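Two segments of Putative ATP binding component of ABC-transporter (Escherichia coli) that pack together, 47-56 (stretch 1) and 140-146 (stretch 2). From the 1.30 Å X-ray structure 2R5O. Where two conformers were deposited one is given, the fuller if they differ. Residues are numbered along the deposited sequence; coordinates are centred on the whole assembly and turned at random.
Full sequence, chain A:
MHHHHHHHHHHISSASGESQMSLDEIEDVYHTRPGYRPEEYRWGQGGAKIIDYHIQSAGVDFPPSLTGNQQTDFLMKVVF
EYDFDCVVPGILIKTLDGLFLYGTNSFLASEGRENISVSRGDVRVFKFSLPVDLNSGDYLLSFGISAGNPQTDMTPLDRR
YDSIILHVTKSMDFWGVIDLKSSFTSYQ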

# COMPACT_ATOMS: atom_id res chain seq x y z
N GLY A 47 -12.05 -31.55 -2.36
CA GLY A 47 -13.44 -31.25 -2.62
C GLY A 47 -13.65 -30.22 -3.72
O GLY A 47 -14.75 -30.05 -4.22
N ALA A 48 -12.57 -29.51 -4.05
CA ALA A 48 -12.53 -28.60 -5.19
C ALA A 48 -11.08 -28.46 -5.57
O ALA A 48 -10.20 -28.70 -4.74
CB ALA A 48 -13.09 -27.24 -4.82
N LYS A 49 -10.84 -28.04 -6.80
CA LYS A 49 -9.48 -27.85 -7.31
C LYS A 49 -9.41 -26.55 -8.09
O LYS A 49 -10.22 -26.34 -9.00
CB LYS A 49 -9.04 -28.99 -8.24
CG LYS A 49 -8.77 -30.28 -7.51
CD LYS A 49 -8.46 -31.38 -8.47
CE LYS A 49 -7.06 -31.36 -8.94
NZ LYS A 49 -6.74 -32.69 -9.61
N ILE A 50 -8.40 -25.73 -7.79
CA ILE A 50 -8.11 -24.57 -8.60
C ILE A 50 -7.28 -25.10 -9.77
O ILE A 50 -6.14 -25.52 -9.59
CB ILE A 50 -7.35 -23.49 -7.86
CG1 ILE A 50 -8.08 -23.13 -6.57
CG2 ILE A 50 -7.16 -22.31 -8.76
CD1 ILE A 50 -7.31 -22.18 -5.69
N ILE A 51 -7.87 -25.13 -10.97
CA ILE A 51 -7.28 -25.82 -12.12
C ILE A 51 -6.63 -24.89 -13.15
O ILE A 51 -5.95 -25.36 -14.04
CB ILE A 51 -8.31 -26.74 -12.80
CG1 ILE A 51 -9.63 -26.01 -13.08
CG2 ILE A 51 -8.56 -27.97 -11.92
CD1 ILE A 51 -10.55 -26.82 -13.99
N ASP A 52 -6.84 -23.58 -13.01
CA ASP A 52 -6.24 -22.64 -13.95
C ASP A 52 -6.28 -21.25 -13.35
O ASP A 52 -7.02 -21.00 -12.38
CB ASP A 52 -6.96 -22.67 -15.31
CG ASP A 52 -6.09 -22.23 -16.49
OD1 ASP A 52 -4.92 -21.88 -16.31
OD2 ASP A 52 -6.63 -22.28 -17.62
N TYR A 53 -5.47 -20.35 -13.89
CA TYR A 53 -5.56 -18.93 -13.57
C TYR A 53 -5.24 -18.10 -14.78
O TYR A 53 -4.69 -18.60 -15.78
CB TYR A 53 -4.63 -18.56 -12.41
CG TYR A 53 -3.14 -18.58 -12.71
CD1 TYR A 53 -2.44 -17.43 -13.09
CD2 TYR A 53 -2.42 -19.74 -12.58
CE1 TYR A 53 -1.09 -17.46 -13.34
CE2 TYR A 53 -1.04 -19.77 -12.81
CZ TYR A 53 -0.40 -18.62 -13.19
OH TYR A 53 0.97 -18.69 -13.42
N HIS A 54 -5.58 -16.82 -14.68
CA HIS A 54 -5.28 -15.86 -15.73
C HIS A 54 -4.99 -14.52 -15.08
O HIS A 54 -5.61 -14.17 -14.09
CB HIS A 54 -6.47 -15.73 -16.69
CG HIS A 54 -6.12 -15.05 -17.98
ND1 HIS A 54 -5.54 -15.72 -19.03
CD2 HIS A 54 -6.29 -13.77 -18.37
CE1 HIS A 54 -5.36 -14.87 -20.03
NE2 HIS A 54 -5.78 -13.67 -19.65
N ILE A 55 -4.03 -13.78 -15.62
CA ILE A 55 -3.73 -12.44 -15.18
C ILE A 55 -3.77 -11.53 -16.38
O ILE A 55 -3.25 -11.88 -17.45
CB ILE A 55 -2.37 -12.37 -14.45
CG1 ILE A 55 -2.44 -13.28 -13.21
CG2 ILE A 55 -2.02 -10.93 -14.06
CD1 ILE A 55 -1.13 -13.45 -12.42
N GLN A 56 -4.40 -10.39 -16.24
CA GLN A 56 -4.52 -9.42 -17.34
C GLN A 56 -4.47 -8.02 -16.78
O GLN A 56 -5.00 -7.77 -15.70
CB GLN A 56 -5.76 -9.68 -18.16
CG GLN A 56 -7.00 -9.60 -17.36
CD GLN A 56 -8.21 -10.18 -18.06
OE1 GLN A 56 -8.09 -11.00 -18.98
NE2 GLN A 56 -9.41 -9.78 -17.61
N LEU A 140 4.92 -12.52 -4.40
CA LEU A 140 4.37 -13.85 -4.43
C LEU A 140 2.87 -13.81 -4.25
O LEU A 140 2.37 -13.23 -3.27
CB LEU A 140 4.96 -14.71 -3.32
CG LEU A 140 6.49 -14.83 -3.31
CD1 LEU A 140 6.98 -15.61 -2.12
CD2 LEU A 140 7.00 -15.46 -4.61
N LEU A 141 2.16 -14.42 -5.19
CA LEU A 141 0.70 -14.48 -5.19
C LEU A 141 0.24 -15.88 -4.86
O LEU A 141 0.80 -16.87 -5.33
CB LEU A 141 0.17 -14.08 -6.58
CG LEU A 141 -1.33 -14.20 -6.85
CD1 LEU A 141 -2.14 -13.26 -6.00
CD2 LEU A 141 -1.60 -13.97 -8.34
N SER A 142 -0.82 -15.95 -4.06
CA SER A 142 -1.56 -17.19 -3.75
C SER A 142 -3.01 -17.06 -4.17
O SER A 142 -3.61 -16.00 -4.00
CB SER A 142 -1.58 -17.40 -2.22
OG SER A 142 -0.28 -17.42 -1.66
N PHE A 143 -3.57 -18.16 -4.70
CA PHE A 143 -5.00 -18.28 -4.93
C PHE A 143 -5.50 -19.43 -4.05
O PHE A 143 -4.84 -20.49 -4.01
CB PHE A 143 -5.32 -18.64 -6.37
CG PHE A 143 -5.26 -17.51 -7.37
CD1 PHE A 143 -6.13 -16.46 -7.31
CD2 PHE A 143 -4.37 -17.56 -8.43
CE1 PHE A 143 -6.16 -15.51 -8.28
CE2 PHE A 143 -4.36 -16.58 -9.40
CZ PHE A 143 -5.27 -15.55 -9.32
N GLY A 144 -6.64 -19.27 -3.40
CA GLY A 144 -7.23 -20.32 -2.60
C GLY A 144 -8.73 -20.40 -2.78
O GLY A 144 -9.37 -19.42 -3.16
N ILE A 145 -9.30 -21.58 -2.50
CA ILE A 145 -10.76 -21.78 -2.46
C ILE A 145 -11.08 -22.54 -1.17
O ILE A 145 -10.45 -23.56 -0.86
CB ILE A 145 -11.30 -22.48 -3.76
CG1 ILE A 145 -12.82 -22.59 -3.77
CG2 ILE A 145 -10.68 -23.81 -3.98
CD1 ILE A 145 -13.52 -21.27 -4.01
N SER A 146 -12.06 -22.03 -0.43
CA SER A 146 -12.54 -22.59 0.82
C SER A 146 -14.04 -22.60 0.81
O SER A 146 -14.66 -22.05 -0.09
CB SER A 146 -12.00 -21.76 1.99
OG SER A 146 -10.58 -21.63 1.92

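This contact is a mainly apolar packing of two β-strands, made largely by side chains, with no hydrogen bond between them. It illustrates a general principle: strands that are too far apart to share a backbone ladder can still pack through apolar side chains. The axes of strands 48-56 and 140-146 approach no closer than 7.5 Å and run roughly antiparallel, at 148°, and side chains from both strands reach into the gap.

The alternation of an extended chain accounts for much of the pattern. In the second strand Leu141, Phe143 and Ile145 all direct their CA-to-CB bonds toward the first, whereas Leu140 and Ser142 lie out of reach and Ser146 points away. In the first strand Ala48 and Ile50 face the partner and Lys49, between them, turns away; Ile51, whose psi of -10° departs from extended geometry, and Asp52 are both out of reach, so the strict alternation lapses before Tyr53 points inward again.

Ile50 is the centre of the contact and has the largest covered area. In its mt rotamer it sets CG1 3.7 Å from CG2 of Ile145, while its CD1 reaches the partner's backbone, 3.4 Å from O of Phe143 and 3.6 Å from CA of Gly144. Gly144 takes part through its main chain; a CB there would point away from the partner. Ala48 extends the patch more loosely, its CB 4.3 Å from Ile145 CG2.

Farther along, Phe143 has nearly as much of its surface covered. Its CE2 lies 3.6 Å from CB of Tyr53, an oblique approach rather than a ring stack; the Tyr53 side chain starts toward the partner, but its end leads away, and its hydroxyl is hydrogen-bonded elsewhere in the structure. Ile55 starts sideways, yet its end comes nearer, bringing CD1 to 4.1 Å from CD2 of Leu141.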